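Local coordinates for protein mannan endo-1,6-alpha-mannosidase (PDB 6RY0) that probably hydrolyses or transfers alpha-1,6-linked mannosides and takes part in moving GPI-anchored glycoproteins into the fungal cell wall, at residues A161-T165 with N423-R427; A219-E223 with M274-T278. One frame throughout, in Å; residues are numbered along the deposited sequence.

Contact 1 (A161-T165 with N423-R427)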
loop_
_atom_site.group_PDB
_atom_site.type_symbol
_atom_site.label_atom_id
_atom_site.label_comp_id
_atom_site.label_asym_id
_atom_site.label_seq_id
_atom_site.Cartn_x
_atom_site.Cartn_y
_atom_site.Cartn_z
ATOM N N ALA A 161 4.569 -15.828 -3.519
ATOM C CA ALA A 161 3.427 -16.671 -3.190
ATOM C C ALA A 161 2.121 -15.917 -3.347
ATOM O O ALA A 161 1.162 -16.438 -3.903
ATOM C CB ALA A 161 3.558 -17.204 -1.783
ATOM N N VAL A 162 2.083 -14.685 -2.858
ATOM C CA VAL A 162 0.891 -13.865 -3.056
ATOM C C VAL A 162 0.593 -13.704 -4.534
ATOM O O VAL A 162 -0.528 -13.953 -4.980
ATOM C CB VAL A 162 1.000 -12.505 -2.325
ATOM C CG1 VAL A 162 -0.159 -11.611 -2.720
ATOM C CG2 VAL A 162 1.060 -12.725 -0.824
ATOM N N TRP A 163 1.590 -13.301 -5.306
ATOM C CA TRP A 163 1.387 -13.078 -6.719
ATOM C C TRP A 163 0.898 -14.359 -7.409
ATOM O O TRP A 163 -0.016 -14.332 -8.227
ATOM C CB TRP A 163 2.694 -12.558 -7.349
ATOM C CG TRP A 163 2.548 -12.293 -8.836
ATOM C CD1 TRP A 163 2.156 -11.128 -9.423
ATOM C CD2 TRP A 163 2.738 -13.225 -9.879
ATOM N NE1 TRP A 163 2.080 -11.283 -10.770
ATOM C CE2 TRP A 163 2.423 -12.574 -11.079
ATOM C CE3 TRP A 163 3.167 -14.563 -9.921
ATOM C CZ2 TRP A 163 2.497 -13.220 -12.309
ATOM C CZ3 TRP A 163 3.247 -15.201 -11.115
ATOM C CH2 TRP A 163 2.903 -14.540 -12.303
ATOM N N THR A 164 1.539 -15.496 -7.088
ATOM C CA THR A 164 1.192 -16.748 -7.732
ATOM C C THR A 164 -0.253 -17.137 -7.428
ATOM O O THR A 164 -0.997 -17.558 -8.330
ATOM C CB THR A 164 2.178 -17.847 -7.317
ATOM O OG1 THR A 164 3.476 -17.539 -7.829
ATOM C CG2 THR A 164 1.725 -19.189 -7.875
ATOM N N THR A 165 -0.690 -17.013 -6.185
ATOM C CA THR A 165 -2.065 -17.316 -5.856
ATOM C C THR A 165 -3.018 -16.376 -6.567
ATOM O O THR A 165 -4.136 -16.786 -6.934
ATOM C CB THR A 165 -2.339 -17.342 -4.346
ATOM O OG1 THR A 165 -2.206 -16.035 -3.787
ATOM C CG2 THR A 165 -1.491 -18.369 -3.616
ATOM N N ASN A 423 8.283 -22.651 -6.142
ATOM C CA ASN A 423 6.973 -23.218 -5.844
ATOM C C ASN A 423 6.184 -22.357 -4.873
ATOM O O ASN A 423 5.216 -22.846 -4.280
ATOM C CB ASN A 423 7.105 -24.632 -5.331
ATOM C CG ASN A 423 7.590 -25.574 -6.420
ATOM O OD1 ASN A 423 7.194 -25.427 -7.596
ATOM N ND2 ASN A 423 8.384 -26.547 -6.022
ATOM N N ALA A 424 6.527 -21.089 -4.743
ATOM C CA ALA A 424 5.718 -20.189 -3.927
ATOM C C ALA A 424 4.280 -20.244 -4.419
ATOM O O ALA A 424 4.032 -20.145 -5.609
ATOM C CB ALA A 424 6.255 -18.786 -4.080
ATOM N N GLY A 425 3.314 -20.393 -3.526
ATOM C CA GLY A 425 1.918 -20.467 -3.961
ATOM C C GLY A 425 1.456 -21.791 -4.557
ATOM O O GLY A 425 0.273 -21.900 -4.932
ATOM N N MET A 426 2.315 -22.794 -4.621
ATOM C CA MET A 426 1.980 -24.034 -5.349
ATOM C C MET A 426 1.902 -25.256 -4.482
ATOM O O MET A 426 1.906 -26.374 -4.976
ATOM C CB MET A 426 2.974 -24.281 -6.469
ATOM C CG MET A 426 2.849 -23.268 -7.600
ATOM S SD MET A 426 1.283 -23.294 -8.508
ATOM C CE MET A 426 1.050 -25.049 -8.822
ATOM N N ARG A 427 1.773 -25.073 -3.183
ATOM C CA ARG A 427 1.679 -26.228 -2.313
ATOM C C ARG A 427 0.381 -26.952 -2.470
ATOM O O ARG A 427 -0.640 -26.365 -2.780
ATOM C CB ARG A 427 1.896 -25.800 -0.891
ATOM C CG ARG A 427 3.245 -25.134 -0.714
ATOM C CD ARG A 427 3.469 -24.671 0.675
ATOM N NE ARG A 427 4.668 -23.849 0.799
ATOM C CZ ARG A 427 5.143 -23.387 1.957
ATOM N NH1 ARG A 427 4.544 -23.699 3.112
ATOM N NH2 ARG A 427 6.216 -22.592 1.957
#
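Ala161, Thr164 and Thr165, on one side of helix 155-167, pack against a type II beta turn (Asn423 to Met426) in the C-terminal tail; this is close apolar and backbone packing near the surface, with no hydrogen bond across it. Gly425 is the third residue of the turn, with phi at +77°. Having no side chain, it brings its CA within 4.2 Å of Ala161 CA. Ala161 CB sits over the turn backbone, 3.6 Å from Gly425 N, and Ala424 CB returns the contact at 3.5 Å from Ala161 N. Thr164 turns a methyl to the tail: CG2 is anti to the backbone N, while OG1 bonds back to the helix at Gln160 O. That methyl lies 3.4 Å from Ala424 O, and Met426 SD approaches it to 4.2 Å. Thr165 CG2 meets Gly425 CA at 4.0 Å. Its OG1 is held by Val162 O and by the side-chain amide of Gln130. With both threonine hydroxyls bonded to groups other than the turn, the tail meets mainly the carbon atoms of these side chains, and its fit here depends on shape rather than on polar pairing.

Contact 2 (A219-E223 with M274-T278)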
loop_
_atom_site.group_PDB
_atom_site.type_symbol
_atom_site.label_atom_id
_atom_site.label_comp_id
_atom_site.label_asym_id
_atom_site.label_seq_id
_atom_site.Cartn_x
_atom_site.Cartn_y
_atom_site.Cartn_z
ATOM N N ALA A 219 6.057 -9.567 -15.723
ATOM C CA ALA A 219 5.769 -8.359 -16.503
ATOM C C ALA A 219 4.644 -8.572 -17.479
ATOM O O ALA A 219 3.841 -7.676 -17.693
ATOM C CB ALA A 219 7.018 -7.928 -17.245
ATOM N N GLU A 220 4.593 -9.743 -18.111
ATOM C CA GLU A 220 3.518 -9.999 -19.076
ATOM C C GLU A 220 2.159 -10.010 -18.378
ATOM O O GLU A 220 1.180 -9.457 -18.894
ATOM C CB GLU A 220 3.779 -11.320 -19.801
ATOM C CG GLU A 220 5.014 -11.390 -20.624
ATOM C CD GLU A 220 5.407 -12.824 -20.978
ATOM O OE1 GLU A 220 4.629 -13.782 -20.711
ATOM O OE2 GLU A 220 6.514 -13.000 -21.526
ATOM N N TRP A 221 2.092 -10.596 -17.182
ATOM C CA TRP A 221 0.868 -10.526 -16.387
ATOM C C TRP A 221 0.528 -9.089 -16.003
ATOM O O TRP A 221 -0.639 -8.681 -16.042
ATOM C CB TRP A 221 0.980 -11.397 -15.149
ATOM C CG TRP A 221 0.553 -12.804 -15.316
ATOM C CD1 TRP A 221 1.350 -13.916 -15.453
ATOM C CD2 TRP A 221 -0.779 -13.279 -15.238
ATOM N NE1 TRP A 221 0.587 -15.049 -15.463
ATOM C CE2 TRP A 221 -0.729 -14.690 -15.304
ATOM C CE3 TRP A 221 -2.000 -12.649 -15.090
ATOM C CZ2 TRP A 221 -1.866 -15.473 -15.214
ATOM C CZ3 TRP A 221 -3.125 -13.420 -15.032
ATOM C CH2 TRP A 221 -3.057 -14.815 -15.094
ATOM N N ALA A 222 1.533 -8.334 -15.572
ATOM C CA ALA A 222 1.269 -6.944 -15.177
ATOM C C ALA A 222 0.697 -6.165 -16.346
ATOM O O ALA A 222 -0.266 -5.410 -16.196
ATOM C CB ALA A 222 2.544 -6.323 -14.662
ATOM N N GLU A 223 1.284 -6.335 -17.533
ATOM C CA GLU A 223 0.800 -5.696 -18.773
ATOM C C GLU A 223 -0.672 -6.071 -18.987
ATOM O O GLU A 223 -1.516 -5.226 -19.311
ATOM C CB GLU A 223 1.640 -6.107 -20.027
ATOM C CG GLU A 223 3.202 -5.776 -20.108
ATOM C CD GLU A 223 3.597 -4.508 -20.929
ATOM O OE1 GLU A 223 2.647 -3.800 -21.335
ATOM O OE2 GLU A 223 4.858 -4.198 -21.130
ATOM N N MET A 274 7.167 -0.693 -14.312
ATOM C CA MET A 274 7.136 -1.201 -15.676
ATOM C C MET A 274 7.972 -0.340 -16.616
ATOM O O MET A 274 8.654 -0.871 -17.501
ATOM C CB MET A 274 5.730 -1.304 -16.236
ATOM C CG MET A 274 4.858 -2.345 -15.551
ATOM S SD MET A 274 5.468 -4.039 -15.737
ATOM C CE MET A 274 5.059 -4.326 -17.458
ATOM N N TRP A 275 7.923 0.972 -16.481
ATOM C CA TRP A 275 8.764 1.861 -17.271
ATOM C C TRP A 275 10.237 1.569 -17.028
ATOM O O TRP A 275 11.029 1.470 -17.965
ATOM C CB TRP A 275 8.433 3.317 -16.939
ATOM C CG TRP A 275 9.454 4.311 -17.351
ATOM C CD1 TRP A 275 10.083 5.186 -16.517
ATOM C CD2 TRP A 275 9.966 4.585 -18.677
ATOM N NE1 TRP A 275 10.940 5.990 -17.229
ATOM C CE2 TRP A 275 10.879 5.651 -18.553
ATOM C CE3 TRP A 275 9.737 4.039 -19.953
ATOM C CZ2 TRP A 275 11.585 6.144 -19.634
ATOM C CZ3 TRP A 275 10.445 4.552 -21.032
ATOM C CH2 TRP A 275 11.343 5.601 -20.851
ATOM N N ASN A 276 10.618 1.436 -15.767
ATOM C CA ASN A 276 12.011 1.191 -15.422
ATOM C C ASN A 276 12.471 -0.149 -15.994
ATOM O O ASN A 276 13.563 -0.255 -16.530
ATOM C CB ASN A 276 12.148 1.247 -13.898
ATOM C CG ASN A 276 13.567 1.085 -13.443
ATOM O OD1 ASN A 276 14.096 -0.031 -13.426
ATOM N ND2 ASN A 276 14.193 2.172 -13.035
ATOM N N TYR A 277 11.622 -1.167 -15.895
ATOM C CA TYR A 277 11.976 -2.514 -16.347
ATOM C C TYR A 277 12.022 -2.618 -17.871
ATOM O O TYR A 277 12.976 -3.155 -18.432
ATOM C CB TYR A 277 10.966 -3.495 -15.777
ATOM C CG TYR A 277 11.265 -4.927 -16.118
ATOM C CD1 TYR A 277 12.392 -5.558 -15.599
ATOM C CD2 TYR A 277 10.442 -5.664 -16.949
ATOM C CE1 TYR A 277 12.664 -6.864 -15.872
ATOM C CE2 TYR A 277 10.724 -7.024 -17.231
ATOM C CZ TYR A 277 11.844 -7.584 -16.663
ATOM O OH TYR A 277 12.190 -8.917 -16.849
ATOM N N THR A 278 10.991 -2.106 -18.538
ATOM C CA THR A 278 10.845 -2.298 -19.978
ATOM C C THR A 278 11.509 -1.239 -20.830
ATOM O O THR A 278 11.858 -1.508 -21.981
ATOM C CB THR A 278 9.359 -2.348 -20.408
ATOM O OG1 THR A 278 8.757 -1.063 -20.259
ATOM C CG2 THR A 278 8.570 -3.411 -19.665
#
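Met274 reaches from helix 261-278 to helix 216-231, where it meets Ala219, Ala222 and Glu223. Its CB points at the other helix, and CG, anti to the carbonyl carbon, carries the chain onward. SD then lies 3.9 Å from the methyl of Ala222. Bends at chi2 and chi3 fold the terminal methyl round beyond the sulfur, and CE comes to rest in the angle between two residues one helical turn apart. There it is 3.6 Å from Ala219 O, a carbonyl already bonded to Glu223 N, and 4.1 Å from Ala219 CB. CE also lies 3.5 Å from Glu223 CG, a contact less certain because Glu223 has two conformers. The two helix segments run broadly antiparallel, at 137° with axes 11.8 Å apart, as neighbours in the all-helical (alpha/alpha)6 barrel of glycoside hydrolase family 76. Helix 196-213 closes in beside them, placing Phe203 and Ala207 against Met274.

One turn further along helix 261-278, the ring of Tyr277 reaches Ala219 at an oblique slant, CE2 lying 3.8 Å from Ala219 CB; its hydroxyl is hydrogen-bonded to Asn216, near the start of the opposing helix. Glu223 bends at chi2 (-99°), and its carboxylate meets Lys282 in a salt bridge through OE1 and Trp283 NE1 in a hydrogen bond through OE2, so that in this conformer the acid is tied to helix 281-298. The methyl of Thr278 comes toward this carboxylate from the opposite direction. Thr278 OG1 donates to Met274 O over 2.8 Å, from above the carbonyl plane, while Thr278 N approaches that oxygen from the other face.

Overall arrangement
The two contacts lie in adjoining parts of the helical barrel, their centres about 20 Å apart. In chain order come helix 155-167, helix 216-231, helix 261-278 and finally the tail at 423-427, which returns to the first of these helices across more than 250 residues; both segments of contact 2 fall within that span. Trp163 and Trp221 join the two contacts edge-to-face, with Trp163 CZ2 3.4 Å from Trp221 CD1, and helix 196-213 packs against residues of both. Contact 2 joins two barrel helices away from the calcium sites. Contact 1 lays the tail on a third, the Thr165 side chain about 11 Å from that of Asp129, a calcium ligand whose ion is absent from this model.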